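Local coordinates for T-cell surface protein tactile (Homo sapiens, PDB 6ARQ), which promotes adhesion of natural killer cells to target cells by binding PVR, and may serve late adhesive contacts of activated T and NK cells, at residues P65-T73 / K81-M89; T30-K41 / G95-E106. The protein carries 1 engineered substitution. All coordinates share one frame; numbering follows the deposited sequence.

Contact 1. Residues P65-T73 / K81-M89; sequences PCESLVTFT and KWTLHLRNM. With NAG (2-acetamido-2-deoxy-beta-D-glucopyranose), chain F.
Thr71 and Thr83 face each other as a hydrogen-bonded pair where strands 70-73 and 81-86 run antiparallel at 158°, with Thr83 N giving to Thr71 O over 2.9 Å and Thr71 N giving back to Thr83 O. On the threonine side, the edge of the His85 ring meets Thr71: NE2 of His85 and OG1 of Thr71 share a hydrogen bond of 2.8 Å. His85 turns CG anti to its own carbonyl carbon (chi1 -58°), which sets NE2 beside Thr71 OG1. His85 CE1, between the two ring nitrogens, lies 3.2 Å from O7 of the N-acetylglucosamine on Asn23, and ND1 has a weak hydrogen bond to Asn23. Farther along this side a water joins Thr73 OG1, Lys81 O and Thr83 OG1. Arg87 reaches back end-on, and its NH1 (2.8 Å) and NH2 (3.0 Å) both hold Ser68 O, which lies near the guanidinium plane.

The opposite face is greasy. Val70 CG1 touches Leu84 CD1 at 3.8 Å, while Phe72 CB sits at the edge of the Trp82 indole, 4.2 Å from CE3. Trp82 in turn stacks on Trp39 of the other sheet. Polar and beside the Asn23 glycan on one side, apolar on the other, this is the D-E hairpin of a V-type immunoglobulin domain, part of the sheet that strand 22-29 completes.

Contact 2. Residues T30-K41 / G95-E106; sequences TVGFFVQMQWSK and GRYECMLVLYPE
Trp39 carries Cys99 CB over one face, 3.5 Å from the centroid of its six-membered ring, and meets Tyr97 O at an edge; Cys99 SG stands farther off above the ring. Tyr97 takes the aliphatic chain of Lys41 over a face, with Lys41 CG 4.0 Å from the ring centroid. Lys41 is fully extended, which lays CG, CD and CE along the tyrosine toward its hydroxyl. The Phe34 ring has Thr30 CG2 over one face and Leu103 CD1 at its edge. On the other side of the sheet Tyr104 CB sits over the Phe33 ring, 3.9 Å from its centroid, while the two rings are nearly parallel (15°) but slid apart. CG of Phe33 lies between backbone N and carbonyl carbon (chi1 63°), laying the ring alongside Tyr104, under its CB.

The strands run antiparallel, and a classic bulge puts two residues, Val35 and Gln36, opposite the single Val102: Val35 N bonds Val102 O at 2.8 Å, and Gln36 N adds a weak bond to the same oxygen. Where the loops at this end meet, Thr30 OG1 donates to Glu106 OE2 (2.7 Å) from the syn side, 24° out of the carboxylate plane. Phe33, Tyr104, Gln36 and Gln38 also meet another protein's chain in the assembly. Tyr97 OH bonds Val93 O, as in a tyrosine corner, and the Cys26-Cys99 disulfide beside Trp39 completes the immunoglobulin core signature on strands B, C and F.

Overall arrangement
The two contacts belong to opposite layers of one V-type sandwich: contact 1 pairs strands of the three-stranded sheet, contact 2 neighbouring strands inside the six-stranded one. Both are partly buried, with their apolar faces inside the sandwich and their other faces at its surface or partner side. They meet in the core, where Trp82 NE1 probably hydrogen-bonds Gln38 O, while Leu84 packs on Trp39 and Phe72 on Met37. Cys99 adds a covalent tie, through Cys26, to the sheet of contact 1. Contact 1 lines its other face with threonines and a histidine beside the Asn23 glycan, with Arg87 at the exposed end; contact 2 presents aromatic rings, glutamines and Met100 to another protein chain, consistent with a role in adhesive recognition.

Contact 1. Residues P65-T73 / K81-M89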
loop_
_atom_site.group_PDB
_atom_site.type_symbol
_atom_site.label_atom_id
_atom_site.label_comp_id
_atom_site.label_asym_id
_atom_site.label_seq_id
_atom_site.Cartn_x
_atom_site.Cartn_y
_atom_site.Cartn_z
ATOM N N PRO A 65 43.390 31.973 -7.393
ATOM C CA PRO A 65 42.991 33.392 -7.407
ATOM C C PRO A 65 41.465 33.546 -7.358
ATOM O O PRO A 65 40.795 33.698 -8.385
ATOM C CB PRO A 65 43.604 33.934 -8.712
ATOM C CG PRO A 65 44.390 32.790 -9.313
ATOM C CD PRO A 65 43.798 31.545 -8.746
ATOM N N CYS A 66 40.923 33.484 -6.129
ATOM C CA CYS A 66 39.497 33.603 -5.810
ATOM C C CYS A 66 39.287 34.710 -4.760
ATOM O O CYS A 66 38.212 34.807 -4.161
ATOM C CB CYS A 66 38.958 32.261 -5.321
ATOM S SG CYS A 66 39.692 31.690 -3.765
ATOM N N GLU A 67 40.337 35.533 -4.547
ATOM C CA GLU A 67 40.419 36.648 -3.601
ATOM C C GLU A 67 39.314 37.687 -3.845
ATOM O O GLU A 67 38.736 38.188 -2.882
ATOM C CB GLU A 67 41.812 37.302 -3.710
ATOM C CG GLU A 67 42.109 38.375 -2.671
ATOM C CD GLU A 67 43.472 38.355 -1.999
ATOM O OE1 GLU A 67 43.685 39.194 -1.095
ATOM O OE2 GLU A 67 44.321 37.508 -2.361
ATOM N N SER A 68 39.013 37.990 -5.119
ATOM C CA SER A 68 38.002 38.980 -5.500
ATOM C C SER A 68 36.679 38.327 -5.986
ATOM O O SER A 68 35.891 38.976 -6.676
ATOM C CB SER A 68 38.568 39.915 -6.568
ATOM O OG SER A 68 39.095 39.200 -7.674
ATOM N N LEU A 69 36.413 37.072 -5.582
ATOM C CA LEU A 69 35.203 36.346 -5.973
ATOM C C LEU A 69 34.117 36.427 -4.889
ATOM O O LEU A 69 32.948 36.602 -5.229
ATOM C CB LEU A 69 35.539 34.875 -6.295
ATOM C CG LEU A 69 34.442 34.001 -6.924
ATOM C CD1 LEU A 69 34.164 34.397 -8.375
ATOM C CD2 LEU A 69 34.833 32.545 -6.875
ATOM N N VAL A 70 34.493 36.280 -3.601
ATOM C CA VAL A 70 33.553 36.330 -2.468
ATOM C C VAL A 70 34.091 37.219 -1.332
ATOM O O VAL A 70 35.305 37.374 -1.188
ATOM C CB VAL A 70 33.154 34.931 -1.926
ATOM C CG1 VAL A 70 32.159 34.236 -2.850
ATOM C CG2 VAL A 70 34.374 34.048 -1.654
ATOM N N THR A 71 33.169 37.804 -0.540
ATOM C CA THR A 71 33.462 38.677 0.604
ATOM C C THR A 71 32.419 38.452 1.712
ATOM O O THR A 71 31.234 38.270 1.425
ATOM C CB THR A 71 33.501 40.170 0.171
ATOM O OG1 THR A 71 34.310 40.324 -0.995
ATOM C CG2 THR A 71 34.026 41.101 1.268
ATOM N N PHE A 72 32.875 38.477 2.972
ATOM C CA PHE A 72 32.043 38.353 4.164
ATOM C C PHE A 72 32.319 39.556 5.066
ATOM O O PHE A 72 33.415 39.670 5.614
ATOM C CB PHE A 72 32.309 37.015 4.884
ATOM C CG PHE A 72 31.690 36.895 6.257
ATOM C CD1 PHE A 72 30.348 36.569 6.408
ATOM C CD2 PHE A 72 32.455 37.093 7.402
ATOM C CE1 PHE A 72 29.780 36.446 7.678
ATOM C CE2 PHE A 72 31.882 36.982 8.673
ATOM C CZ PHE A 72 30.548 36.660 8.802
ATOM N N THR A 73 31.345 40.470 5.189
ATOM C CA THR A 73 31.488 41.670 6.013
ATOM C C THR A 73 30.731 41.453 7.327
ATOM O O THR A 73 29.509 41.321 7.311
ATOM C CB THR A 73 31.015 42.922 5.238
ATOM O OG1 THR A 73 31.627 42.947 3.946
ATOM C CG2 THR A 73 31.320 44.225 5.975
ATOM N N LYS A 81 27.072 40.300 5.808
ATOM C CA LYS A 81 26.864 40.559 4.390
ATOM C C LYS A 81 27.665 39.526 3.586
ATOM O O LYS A 81 28.888 39.641 3.465
ATOM C CB LYS A 81 27.264 42.001 4.026
ATOM C CG LYS A 81 26.137 43.011 4.162
ATOM C CD LYS A 81 26.628 44.416 3.832
ATOM C CE LYS A 81 25.508 45.413 3.665
ATOM N NZ LYS A 81 24.838 45.285 2.344
ATOM N N TRP A 82 26.975 38.481 3.101
ATOM C CA TRP A 82 27.554 37.393 2.311
ATOM C C TRP A 82 27.425 37.781 0.834
ATOM O O TRP A 82 26.331 37.734 0.271
ATOM C CB TRP A 82 26.855 36.061 2.666
ATOM C CG TRP A 82 27.327 34.825 1.953
ATOM C CD1 TRP A 82 26.539 33.880 1.366
ATOM C CD2 TRP A 82 28.677 34.342 1.847
ATOM N NE1 TRP A 82 27.310 32.853 0.878
ATOM C CE2 TRP A 82 28.627 33.109 1.160
ATOM C CE3 TRP A 82 29.931 34.840 2.249
ATOM C CZ2 TRP A 82 29.779 32.377 0.848
ATOM C CZ3 TRP A 82 31.071 34.114 1.937
ATOM C CH2 TRP A 82 30.989 32.900 1.242
ATOM N N THR A 83 28.542 38.234 0.234
ATOM C CA THR A 83 28.574 38.758 -1.133
ATOM C C THR A 83 29.366 37.888 -2.114
ATOM O O THR A 83 30.425 37.364 -1.770
ATOM C CB THR A 83 29.173 40.181 -1.118
ATOM O OG1 THR A 83 28.682 40.901 0.016
ATOM C CG2 THR A 83 28.867 40.966 -2.383
ATOM N N LEU A 84 28.850 37.788 -3.357
ATOM C CA LEU A 84 29.453 37.114 -4.510
ATOM C C LEU A 84 29.680 38.176 -5.594
ATOM O O LEU A 84 28.721 38.804 -6.051
ATOM C CB LEU A 84 28.559 35.957 -5.007
ATOM C CG LEU A 84 28.958 35.248 -6.309
ATOM C CD1 LEU A 84 30.104 34.269 -6.090
ATOM C CD2 LEU A 84 27.775 34.516 -6.902
ATOM N N HIS A 85 30.949 38.404 -5.967
ATOM C CA HIS A 85 31.327 39.430 -6.937
ATOM C C HIS A 85 31.468 38.878 -8.349
ATOM O O HIS A 85 32.153 37.877 -8.567
ATOM C CB HIS A 85 32.629 40.122 -6.515
ATOM C CG HIS A 85 32.548 40.756 -5.164
ATOM N ND1 HIS A 85 31.931 41.977 -4.979
ATOM C CD2 HIS A 85 32.989 40.303 -3.969
ATOM C CE1 HIS A 85 32.026 42.234 -3.686
ATOM N NE2 HIS A 85 32.653 41.255 -3.038
ATOM N N LEU A 86 30.806 39.553 -9.305
ATOM C CA LEU A 86 30.820 39.232 -10.734
ATOM C C LEU A 86 31.157 40.503 -11.504
ATOM O O LEU A 86 30.447 41.502 -11.367
ATOM C CB LEU A 86 29.469 38.638 -11.186
ATOM C CG LEU A 86 29.021 37.336 -10.505
ATOM C CD1 LEU A 86 27.522 37.176 -10.569
ATOM C CD2 LEU A 86 29.721 36.119 -11.096
ATOM N N ARG A 87 32.271 40.488 -12.259
ATOM C CA ARG A 87 32.761 41.653 -13.010
ATOM C C ARG A 87 32.930 41.346 -14.498
ATOM O O ARG A 87 33.325 40.233 -14.846
ATOM C CB ARG A 87 34.101 42.140 -12.428
ATOM C CG ARG A 87 34.016 42.596 -10.977
ATOM C CD ARG A 87 35.370 42.978 -10.417
ATOM N NE ARG A 87 35.366 42.958 -8.954
ATOM C CZ ARG A 87 35.681 41.895 -8.219
ATOM N NH1 ARG A 87 36.036 40.758 -8.804
ATOM N NH2 ARG A 87 35.647 41.964 -6.895
ATOM N N ASN A 88 32.664 42.355 -15.368
ATOM C CA ASN A 88 32.755 42.298 -16.840
ATOM C C ASN A 88 32.092 41.005 -17.364
ATOM O O ASN A 88 32.726 40.179 -18.031
ATOM C CB ASN A 88 34.215 42.426 -17.310
ATOM C CG ASN A 88 34.418 43.442 -18.407
ATOM O OD1 ASN A 88 33.894 43.316 -19.521
ATOM N ND2 ASN A 88 35.212 44.463 -18.124
ATOM N N MET A 89 30.809 40.838 -17.009
ATOM C CA MET A 89 29.980 39.668 -17.290
ATOM C C MET A 89 29.654 39.474 -18.770
ATOM O O MET A 89 29.562 40.441 -19.529
ATOM C CB MET A 89 28.668 39.754 -16.497
ATOM C CG MET A 89 28.868 39.728 -14.994
ATOM S SD MET A 89 27.324 39.820 -14.063
ATOM C CE MET A 89 26.894 41.529 -14.302
HETATM C C1 NAG F . 29.827 46.431 -5.576
HETATM C C2 NAG F . 31.301 46.315 -5.186
HETATM C C3 NAG F . 32.006 47.583 -5.675
HETATM C C4 NAG F . 31.765 47.820 -7.166
HETATM C C5 NAG F . 30.265 47.872 -7.463
HETATM C C6 NAG F . 29.945 47.953 -8.938
HETATM C C7 NAG F . 32.418 45.608 -3.089
HETATM C C8 NAG F . 32.290 45.536 -1.596
HETATM N N2 NAG F . 31.395 46.196 -3.738
HETATM O O3 NAG F . 33.404 47.486 -5.423
HETATM O O4 NAG F . 32.371 49.047 -7.560
HETATM O O5 NAG F . 29.637 46.673 -6.975
HETATM O O6 NAG F . 28.543 47.905 -9.169
HETATM O O7 NAG F . 33.399 45.160 -3.679
HETATM O O HOH W 1 30.601 41.656 1.777
#

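Contact 2. Residues T30-K41 / G95-E106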
loop_
_atom_site.group_PDB
_atom_site.type_symbol
_atom_site.label_atom_id
_atom_site.label_comp_id
_atom_site.label_asym_id
_atom_site.label_seq_id
_atom_site.Cartn_x
_atom_site.Cartn_y
_atom_site.Cartn_z
ATOM N N THR A 30 22.008 37.528 13.241
ATOM C CA THR A 30 21.821 36.408 14.163
ATOM C C THR A 30 21.724 36.895 15.619
ATOM O O THR A 30 22.325 37.908 15.982
ATOM C CB THR A 30 22.946 35.358 13.979
ATOM O OG1 THR A 30 22.679 34.214 14.789
ATOM C CG2 THR A 30 24.343 35.897 14.290
ATOM N N VAL A 31 20.951 36.167 16.439
ATOM C CA VAL A 31 20.817 36.435 17.874
ATOM C C VAL A 31 22.031 35.766 18.545
ATOM O O VAL A 31 22.628 36.337 19.460
ATOM C CB VAL A 31 19.448 35.953 18.444
ATOM C CG1 VAL A 31 19.382 36.094 19.963
ATOM C CG2 VAL A 31 18.288 36.703 17.794
ATOM N N GLY A 32 22.406 34.597 18.021
ATOM C CA GLY A 32 23.535 33.804 18.487
ATOM C C GLY A 32 24.789 33.940 17.649
ATOM O O GLY A 32 25.594 34.848 17.884
ATOM N N PHE A 33 24.973 33.019 16.675
ATOM C CA PHE A 33 26.147 32.985 15.795
ATOM C C PHE A 33 25.832 32.381 14.418
ATOM O O PHE A 33 24.832 31.676 14.259
ATOM C CB PHE A 33 27.302 32.198 16.457
ATOM C CG PHE A 33 27.039 30.732 16.730
ATOM C CD1 PHE A 33 26.434 30.326 17.913
ATOM C CD2 PHE A 33 27.438 29.757 15.824
ATOM C CE1 PHE A 33 26.195 28.972 18.166
ATOM C CE2 PHE A 33 27.199 28.402 16.080
ATOM C CZ PHE A 33 26.583 28.019 17.250
ATOM N N PHE A 34 26.715 32.651 13.434
ATOM C CA PHE A 34 26.640 32.113 12.076
ATOM C C PHE A 34 27.375 30.779 12.041
ATOM O O PHE A 34 28.522 30.699 12.482
ATOM C CB PHE A 34 27.236 33.096 11.050
ATOM C CG PHE A 34 26.575 34.453 11.012
ATOM C CD1 PHE A 34 25.340 34.628 10.395
ATOM C CD2 PHE A 34 27.198 35.561 11.572
ATOM C CE1 PHE A 34 24.728 35.883 10.364
ATOM C CE2 PHE A 34 26.590 36.820 11.528
ATOM C CZ PHE A 34 25.353 36.969 10.938
ATOM N N VAL A 35 26.707 29.727 11.555
ATOM C CA VAL A 35 27.277 28.383 11.503
ATOM C C VAL A 35 28.140 28.231 10.237
ATOM O O VAL A 35 29.323 27.920 10.353
ATOM C CB VAL A 35 26.182 27.289 11.619
ATOM C CG1 VAL A 35 26.759 25.891 11.430
ATOM C CG2 VAL A 35 25.446 27.385 12.951
ATOM N N GLN A 36 27.552 28.443 9.046
ATOM C CA GLN A 36 28.224 28.316 7.748
ATOM C C GLN A 36 27.414 29.013 6.653
ATOM O O GLN A 36 26.211 29.223 6.820
ATOM C CB GLN A 36 28.406 26.825 7.392
ATOM C CG GLN A 36 29.576 26.532 6.466
ATOM C CD GLN A 36 29.575 25.099 6.012
ATOM O OE1 GLN A 36 28.879 24.724 5.066
ATOM N NE2 GLN A 36 30.373 24.273 6.665
ATOM N N MET A 37 28.066 29.358 5.534
ATOM C CA MET A 37 27.407 29.991 4.391
ATOM C C MET A 37 28.082 29.601 3.087
ATOM O O MET A 37 29.298 29.421 3.057
ATOM C CB MET A 37 27.315 31.516 4.525
ATOM C CG MET A 37 28.589 32.193 4.958
ATOM S SD MET A 37 28.211 33.825 5.620
ATOM C CE MET A 37 27.639 33.384 7.275
ATOM N N GLN A 38 27.287 29.455 2.011
ATOM C CA GLN A 38 27.807 29.047 0.707
ATOM C C GLN A 38 27.117 29.749 -0.465
ATOM O O GLN A 38 25.995 30.228 -0.332
ATOM C CB GLN A 38 27.704 27.516 0.532
ATOM C CG GLN A 38 26.280 26.958 0.561
ATOM C CD GLN A 38 26.258 25.455 0.623
ATOM O OE1 GLN A 38 26.712 24.842 1.594
ATOM N NE2 GLN A 38 25.685 24.832 -0.391
ATOM N N TRP A 39 27.821 29.799 -1.609
ATOM C CA TRP A 39 27.367 30.322 -2.896
ATOM C C TRP A 39 27.465 29.203 -3.919
ATOM O O TRP A 39 28.459 28.470 -3.926
ATOM C CB TRP A 39 28.196 31.544 -3.346
ATOM C CG TRP A 39 27.669 32.870 -2.882
ATOM C CD1 TRP A 39 28.290 33.748 -2.043
ATOM C CD2 TRP A 39 26.436 33.493 -3.273
ATOM N NE1 TRP A 39 27.497 34.855 -1.843
ATOM C CE2 TRP A 39 26.350 34.723 -2.583
ATOM C CE3 TRP A 39 25.380 33.120 -4.123
ATOM C CZ2 TRP A 39 25.263 35.591 -2.732
ATOM C CZ3 TRP A 39 24.303 33.981 -4.269
ATOM C CH2 TRP A 39 24.253 35.201 -3.581
ATOM N N SER A 40 26.435 29.045 -4.764
ATOM C CA SER A 40 26.412 28.002 -5.795
ATOM C C SER A 40 25.537 28.393 -6.981
ATOM O O SER A 40 24.573 29.140 -6.814
ATOM C CB SER A 40 25.927 26.675 -5.215
ATOM O OG SER A 40 24.667 26.804 -4.579
ATOM N N LYS A 41 25.882 27.890 -8.178
ATOM C CA LYS A 41 25.101 28.109 -9.393
ATOM C C LYS A 41 24.234 26.870 -9.622
ATOM O O LYS A 41 24.754 25.750 -9.618
ATOM C CB LYS A 41 26.000 28.415 -10.607
ATOM C CG LYS A 41 25.235 29.012 -11.786
ATOM C CD LYS A 41 26.116 29.215 -13.007
ATOM C CE LYS A 41 25.340 29.806 -14.159
ATOM N NZ LYS A 41 26.178 29.946 -15.378
ATOM N N GLY A 95 22.433 32.971 -15.284
ATOM C CA GLY A 95 21.873 31.804 -14.612
ATOM C C GLY A 95 21.410 32.062 -13.194
ATOM O O GLY A 95 21.474 33.197 -12.708
ATOM N N ARG A 96 20.938 30.998 -12.521
ATOM C CA ARG A 96 20.452 31.054 -11.144
ATOM C C ARG A 96 21.590 30.814 -10.154
ATOM O O ARG A 96 22.295 29.810 -10.254
ATOM C CB ARG A 96 19.329 30.030 -10.923
ATOM C CG ARG A 96 17.935 30.537 -11.272
ATOM C CD ARG A 96 16.956 29.400 -11.524
ATOM N NE ARG A 96 16.758 28.550 -10.346
ATOM C CZ ARG A 96 15.729 28.642 -9.511
ATOM N NH1 ARG A 96 14.777 29.547 -9.714
ATOM N NH2 ARG A 96 15.636 27.826 -8.470
ATOM N N TYR A 97 21.766 31.748 -9.206
ATOM C CA TYR A 97 22.776 31.702 -8.152
ATOM C C TYR A 97 22.085 31.667 -6.797
ATOM O O TYR A 97 21.327 32.582 -6.471
ATOM C CB TYR A 97 23.734 32.905 -8.248
ATOM C CG TYR A 97 24.629 32.880 -9.466
ATOM C CD1 TYR A 97 25.867 32.247 -9.432
ATOM C CD2 TYR A 97 24.252 33.514 -10.646
ATOM C CE1 TYR A 97 26.701 32.227 -10.549
ATOM C CE2 TYR A 97 25.077 33.501 -11.770
ATOM C CZ TYR A 97 26.302 32.858 -11.716
ATOM O OH TYR A 97 27.123 32.837 -12.815
ATOM N N GLU A 98 22.324 30.604 -6.019
ATOM C CA GLU A 98 21.707 30.424 -4.709
ATOM C C GLU A 98 22.719 30.580 -3.583
ATOM O O GLU A 98 23.844 30.087 -3.687
ATOM C CB GLU A 98 21.044 29.035 -4.623
ATOM C CG GLU A 98 20.126 28.853 -3.423
ATOM C CD GLU A 98 19.917 27.423 -2.970
ATOM O OE1 GLU A 98 20.330 27.098 -1.833
ATOM O OE2 GLU A 98 19.321 26.632 -3.736
ATOM N N CYS A 99 22.301 31.255 -2.498
ATOM C CA CYS A 99 23.095 31.406 -1.284
ATOM C C CYS A 99 22.365 30.704 -0.145
ATOM O O CYS A 99 21.133 30.755 -0.066
ATOM C CB CYS A 99 23.411 32.869 -0.962
ATOM S SG CYS A 99 22.147 33.735 0.010
ATOM N N MET A 100 23.117 29.989 0.688
ATOM C CA MET A 100 22.565 29.269 1.826
ATOM C C MET A 100 23.258 29.747 3.088
ATOM O O MET A 100 24.482 29.659 3.189
ATOM C CB MET A 100 22.712 27.755 1.639
ATOM C CG MET A 100 21.772 26.960 2.501
ATOM S SD MET A 100 21.978 25.178 2.310
ATOM C CE MET A 100 21.135 24.909 0.739
ATOM N N LEU A 101 22.480 30.290 4.027
ATOM C CA LEU A 101 23.004 30.810 5.284
ATOM C C LEU A 101 22.509 29.965 6.451
ATOM O O LEU A 101 21.305 29.902 6.704
ATOM C CB LEU A 101 22.602 32.286 5.473
ATOM C CG LEU A 101 23.178 33.289 4.478
ATOM C CD1 LEU A 101 22.175 34.370 4.171
ATOM C CD2 LEU A 101 24.461 33.905 4.994
ATOM N N VAL A 102 23.440 29.291 7.141
ATOM C CA VAL A 102 23.124 28.463 8.306
ATOM C C VAL A 102 23.432 29.305 9.547
ATOM O O VAL A 102 24.575 29.711 9.758
ATOM C CB VAL A 102 23.835 27.080 8.317
ATOM C CG1 VAL A 102 23.307 26.205 9.450
ATOM C CG2 VAL A 102 23.675 26.362 6.979
ATOM N N LEU A 103 22.387 29.607 10.323
ATOM C CA LEU A 103 22.434 30.433 11.529
ATOM C C LEU A 103 21.979 29.647 12.750
ATOM O O LEU A 103 21.145 28.746 12.622
ATOM C CB LEU A 103 21.508 31.651 11.338
ATOM C CG LEU A 103 22.077 32.909 10.667
ATOM C CD1 LEU A 103 22.199 32.747 9.158
ATOM C CD2 LEU A 103 21.180 34.100 10.930
ATOM N N TYR A 104 22.500 29.999 13.936
ATOM C CA TYR A 104 22.088 29.353 15.178
ATOM C C TYR A 104 21.548 30.399 16.163
ATOM O O TYR A 104 22.258 31.357 16.479
ATOM C CB TYR A 104 23.221 28.529 15.813
ATOM C CG TYR A 104 22.705 27.402 16.682
ATOM C CD1 TYR A 104 22.385 27.615 18.021
ATOM C CD2 TYR A 104 22.507 26.127 16.160
ATOM C CE1 TYR A 104 21.874 26.589 18.816
ATOM C CE2 TYR A 104 22.012 25.089 16.949
ATOM C CZ TYR A 104 21.696 25.325 18.277
ATOM O OH TYR A 104 21.205 24.304 19.054
ATOM N N PRO A 105 20.285 30.269 16.628
ATOM C CA PRO A 105 19.322 29.185 16.378
ATOM C C PRO A 105 18.239 29.537 15.339
ATOM O O PRO A 105 17.146 28.967 15.387
ATOM C CB PRO A 105 18.707 28.998 17.768
ATOM C CG PRO A 105 18.689 30.418 18.360
ATOM C CD PRO A 105 19.731 31.230 17.602
ATOM N N GLU A 106 18.539 30.465 14.404
ATOM C CA GLU A 106 17.592 30.932 13.376
ATOM C C GLU A 106 17.330 29.887 12.279
ATOM O O GLU A 106 16.276 29.929 11.641
ATOM C CB GLU A 106 18.072 32.243 12.733
ATOM C CG GLU A 106 17.912 33.473 13.613
ATOM C CD GLU A 106 18.919 33.613 14.739
ATOM O OE1 GLU A 106 18.493 33.908 15.877
ATOM O OE2 GLU A 106 20.128 33.393 14.494
#